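Local structure of putative phenazine biosynthesis PhzC/PhzF protein (Clostridium difficile, 4DUN) at residues A80-K93 and L103-I115. The protein belongs to the PhzF family of phenazine-biosynthesis-like proteins and probably acts as an isomerase. Sequence-based numbering, arbitrary orientation. Where two conformers were deposited one is given.
Sequences AYVISNFIDVNVKK and LEVTRNGNLYEMI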
# COMPACT_ATOMS: atom_id res chain seq x y z
N ALA A 80 3.64 20.77 -2.68
CA ALA A 80 4.37 22.04 -2.70
C ALA A 80 5.86 21.77 -2.87
O ALA A 80 6.52 22.47 -3.63
CB ALA A 80 4.11 22.84 -1.43
N TYR A 81 6.39 20.73 -2.18
CA TYR A 81 7.80 20.33 -2.30
C TYR A 81 8.10 19.99 -3.78
O TYR A 81 9.08 20.48 -4.34
CB TYR A 81 8.09 19.13 -1.37
CG TYR A 81 9.42 18.45 -1.68
CD1 TYR A 81 10.59 18.85 -1.04
CD2 TYR A 81 9.51 17.44 -2.64
CE1 TYR A 81 11.81 18.23 -1.32
CE2 TYR A 81 10.73 16.85 -2.96
CZ TYR A 81 11.88 17.24 -2.28
OH TYR A 81 13.08 16.64 -2.59
N VAL A 82 7.21 19.23 -4.42
CA VAL A 82 7.40 18.85 -5.82
C VAL A 82 7.40 20.10 -6.72
O VAL A 82 8.29 20.22 -7.57
CB VAL A 82 6.35 17.80 -6.26
CG1 VAL A 82 6.36 17.63 -7.79
CG2 VAL A 82 6.60 16.47 -5.57
N ILE A 83 6.42 21.02 -6.54
CA ILE A 83 6.32 22.24 -7.35
C ILE A 83 7.62 23.06 -7.28
O ILE A 83 8.20 23.39 -8.32
CB ILE A 83 5.07 23.11 -6.94
CG1 ILE A 83 3.72 22.38 -7.21
CG2 ILE A 83 5.10 24.51 -7.58
CD1 ILE A 83 3.42 21.93 -8.75
N SER A 84 8.08 23.38 -6.05
CA SER A 84 9.26 24.22 -5.83
C SER A 84 10.59 23.53 -6.13
O SER A 84 11.56 24.22 -6.38
CB SER A 84 9.28 24.77 -4.41
OG SER A 84 10.11 25.92 -4.37
N ASN A 85 10.65 22.19 -6.14
CA ASN A 85 11.91 21.52 -6.46
C ASN A 85 12.01 21.14 -7.94
O ASN A 85 13.14 21.00 -8.44
CB ASN A 85 12.10 20.26 -5.61
CG ASN A 85 12.65 20.56 -4.24
OD1 ASN A 85 13.86 20.40 -3.99
ND2 ASN A 85 11.78 21.01 -3.33
N PHE A 86 10.86 20.96 -8.64
CA PHE A 86 10.92 20.45 -10.02
C PHE A 86 10.12 21.21 -11.08
O PHE A 86 10.47 21.11 -12.26
CB PHE A 86 10.42 18.99 -10.03
CG PHE A 86 11.22 18.09 -9.12
CD1 PHE A 86 12.49 17.66 -9.49
CD2 PHE A 86 10.73 17.72 -7.87
CE1 PHE A 86 13.26 16.87 -8.63
CE2 PHE A 86 11.50 16.92 -7.02
CZ PHE A 86 12.76 16.51 -7.40
N ILE A 87 9.04 21.88 -10.70
CA ILE A 87 8.12 22.47 -11.68
C ILE A 87 8.40 23.95 -11.88
O ILE A 87 8.59 24.37 -13.03
CB ILE A 87 6.64 22.20 -11.24
CG1 ILE A 87 6.40 20.69 -10.87
CG2 ILE A 87 5.63 22.75 -12.25
CD1 ILE A 87 6.85 19.56 -11.91
N ASP A 88 8.38 24.73 -10.80
CA ASP A 88 8.71 26.15 -10.76
C ASP A 88 9.81 26.26 -9.74
O ASP A 88 9.55 26.57 -8.58
CB ASP A 88 7.47 26.99 -10.42
CG ASP A 88 7.65 28.50 -10.59
OD1 ASP A 88 8.77 28.94 -10.95
OD2 ASP A 88 6.68 29.24 -10.34
N VAL A 89 11.03 25.90 -10.16
CA VAL A 89 12.19 25.75 -9.28
C VAL A 89 12.43 26.98 -8.41
O VAL A 89 12.64 28.08 -8.92
CB VAL A 89 13.48 25.32 -10.04
CG1 VAL A 89 14.64 25.12 -9.06
CG2 VAL A 89 13.24 24.03 -10.83
N ASN A 90 12.39 26.75 -7.08
CA ASN A 90 12.64 27.71 -5.99
C ASN A 90 11.54 28.76 -5.82
O ASN A 90 11.76 29.73 -5.09
CB ASN A 90 14.02 28.38 -6.11
CG ASN A 90 15.16 27.41 -5.91
OD1 ASN A 90 15.13 26.54 -5.03
ND2 ASN A 90 16.18 27.53 -6.73
N VAL A 91 10.32 28.52 -6.37
CA VAL A 91 9.18 29.42 -6.11
C VAL A 91 8.92 29.40 -4.58
O VAL A 91 9.03 28.33 -3.97
CB VAL A 91 7.91 29.06 -6.94
CG1 VAL A 91 7.29 27.71 -6.53
CG2 VAL A 91 6.87 30.18 -6.86
N LYS A 92 8.65 30.58 -3.98
CA LYS A 92 8.44 30.70 -2.53
C LYS A 92 6.98 30.51 -2.13
O LYS A 92 6.72 29.91 -1.09
CB LYS A 92 8.96 32.06 -2.01
CG LYS A 92 10.49 32.20 -2.09
CD LYS A 92 11.25 31.10 -1.33
CE LYS A 92 12.55 30.73 -1.99
NZ LYS A 92 12.79 29.26 -1.94
N LYS A 93 6.02 31.04 -2.92
CA LYS A 93 4.59 30.95 -2.61
C LYS A 93 3.88 30.02 -3.58
O LYS A 93 3.93 30.26 -4.80
CB LYS A 93 3.94 32.35 -2.66
CG LYS A 93 4.31 33.28 -1.52
CD LYS A 93 3.31 34.42 -1.43
CE LYS A 93 3.82 35.62 -0.66
NZ LYS A 93 2.79 36.69 -0.57
N LEU A 103 -5.60 26.91 -0.98
CA LEU A 103 -4.59 26.60 0.04
C LEU A 103 -3.27 27.23 -0.35
O LEU A 103 -2.83 27.12 -1.50
CB LEU A 103 -4.41 25.09 0.26
CG LEU A 103 -5.64 24.25 0.60
CD1 LEU A 103 -5.26 22.78 0.57
CD2 LEU A 103 -6.23 24.62 1.95
N GLU A 104 -2.65 27.93 0.59
CA GLU A 104 -1.34 28.52 0.32
C GLU A 104 -0.27 27.79 1.10
O GLU A 104 -0.49 27.42 2.25
CB GLU A 104 -1.31 30.02 0.66
CG GLU A 104 -0.00 30.68 0.25
CD GLU A 104 -0.05 32.19 0.14
OE1 GLU A 104 0.48 32.86 1.06
OE2 GLU A 104 -0.57 32.70 -0.87
N VAL A 105 0.89 27.56 0.47
CA VAL A 105 2.06 26.93 1.11
C VAL A 105 3.24 27.88 0.85
O VAL A 105 3.40 28.36 -0.27
CB VAL A 105 2.36 25.47 0.65
CG1 VAL A 105 3.54 24.87 1.44
CG2 VAL A 105 1.12 24.58 0.79
N THR A 106 4.02 28.20 1.90
CA THR A 106 5.19 29.06 1.75
C THR A 106 6.45 28.25 2.00
O THR A 106 6.52 27.54 3.01
CB THR A 106 5.13 30.29 2.68
OG1 THR A 106 3.93 31.01 2.41
CG2 THR A 106 6.32 31.22 2.48
N ARG A 107 7.42 28.33 1.08
CA ARG A 107 8.72 27.67 1.23
C ARG A 107 9.65 28.64 1.91
O ARG A 107 9.87 29.76 1.42
CB ARG A 107 9.30 27.21 -0.13
CG ARG A 107 10.58 26.39 0.06
CD ARG A 107 11.16 25.94 -1.25
NE ARG A 107 12.49 25.34 -1.09
CZ ARG A 107 13.17 24.79 -2.08
NH1 ARG A 107 12.66 24.76 -3.30
NH2 ARG A 107 14.38 24.28 -1.87
N ASN A 108 10.18 28.25 3.06
CA ASN A 108 11.12 29.07 3.83
C ASN A 108 12.37 28.22 3.99
O ASN A 108 12.40 27.31 4.82
CB ASN A 108 10.46 29.47 5.17
CG ASN A 108 11.36 30.26 6.11
OD1 ASN A 108 12.56 30.45 5.88
ND2 ASN A 108 10.77 30.76 7.20
N GLY A 109 13.37 28.48 3.14
CA GLY A 109 14.58 27.65 3.08
C GLY A 109 14.13 26.32 2.50
O GLY A 109 13.66 26.28 1.36
N ASN A 110 14.18 25.25 3.30
CA ASN A 110 13.67 23.93 2.89
C ASN A 110 12.49 23.51 3.78
O ASN A 110 12.06 22.34 3.77
CB ASN A 110 14.80 22.88 2.87
CG ASN A 110 15.70 23.07 1.68
OD1 ASN A 110 15.25 23.41 0.59
ND2 ASN A 110 17.00 22.88 1.86
N LEU A 111 11.91 24.48 4.47
CA LEU A 111 10.74 24.23 5.31
C LEU A 111 9.50 24.68 4.56
O LEU A 111 9.51 25.72 3.92
CB LEU A 111 10.82 25.02 6.62
CG LEU A 111 11.67 24.44 7.75
CD1 LEU A 111 11.96 25.50 8.79
CD2 LEU A 111 10.99 23.23 8.36
N TYR A 112 8.42 23.91 4.64
CA TYR A 112 7.18 24.27 3.98
C TYR A 112 6.17 24.68 5.04
O TYR A 112 5.88 23.91 5.93
CB TYR A 112 6.70 23.14 3.08
CG TYR A 112 7.64 22.97 1.92
CD1 TYR A 112 7.41 23.61 0.72
CD2 TYR A 112 8.79 22.22 2.05
CE1 TYR A 112 8.29 23.49 -0.32
CE2 TYR A 112 9.67 22.09 1.01
CZ TYR A 112 9.42 22.73 -0.17
OH TYR A 112 10.29 22.61 -1.22
N GLU A 113 5.67 25.90 4.92
CA GLU A 113 4.77 26.49 5.90
C GLU A 113 3.29 26.54 5.52
O GLU A 113 2.94 26.94 4.41
CB GLU A 113 5.22 27.91 6.23
CG GLU A 113 6.70 28.05 6.55
CD GLU A 113 7.11 29.48 6.83
OE1 GLU A 113 6.49 30.40 6.27
OE2 GLU A 113 8.07 29.68 7.60
N MET A 114 2.44 26.15 6.46
CA MET A 114 0.99 26.19 6.24
C MET A 114 0.34 26.87 7.43
O MET A 114 0.63 26.54 8.59
CB MET A 114 0.43 24.77 6.01
CG MET A 114 1.14 24.02 4.89
SD MET A 114 0.56 22.31 4.58
CE MET A 114 1.03 21.50 6.08
N ILE A 115 -0.55 27.82 7.15
CA ILE A 115 -1.22 28.61 8.18
C ILE A 115 -2.63 28.08 8.34
O ILE A 115 -3.39 27.99 7.38
CB ILE A 115 -1.16 30.13 7.87
CG1 ILE A 115 0.30 30.63 7.91
CG2 ILE A 115 -2.05 30.93 8.88
CD1 ILE A 115 0.54 32.07 7.42
O HOH W 1 15.32 21.18 -1.97
O HOH W 2 14.90 23.69 -4.80
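A80 meets V105 and Y112 where the last turns of helix 73-87 lie across the hairpin of strands 101-108 and 111-117, a case of one arginine tying a helix end to a beta hairpin. Away from the predicted active site, the contact closes this helix end and its loop onto the hairpin. The methyl of A80 rests on V105, A80 CB to V105 CG1 3.6 Å. Y81 lays its CB over a face of the Y112 ring, while Y112 CE2 lies in plane at the edge of the Y81 ring; beyond, Y81 packs on A251 and L253 of strand 244-259. S84 turns OG away from its own backbone N (chi1 -159°), giving a hydrogen bond to V91 O (2.7 Å), in the carbonyl plane, and taking one from R107 NH1 (3.0 Å), nearly straight at 164° and in the guanidinium plane. N85 ND2 donates a hydrogen bond to Y81 O and sits 3.0 Å from Y112 OH; it also lies over one face of the R107 guanidinium, amide and guanidinium planes 14° apart. After the type II turn D88-V91, water 2 donates to N90 OD1 and accepts from R107 NH1. K92 O accepts a hydrogen bond from R107 N (2.8 Å), and K93 and T106 form an antiparallel non-hydrogen-bonded pair where strand 93-98 starts beside strand 101-108. Within the hairpin, hydrogen bonds from R107 NE to G109 O (2.9 Å) and NH2 to N110 OD1 (2.8 Å) hold the extended chain. K92 NZ, 4.0 Å from R107 NE, is a like charge nearby. Neutral oxygens of S84, G109 and N110, with water 2, probably share the guanidinium charge; directional bonds, not a salt bridge between the segments, join helix end and loop to hairpin.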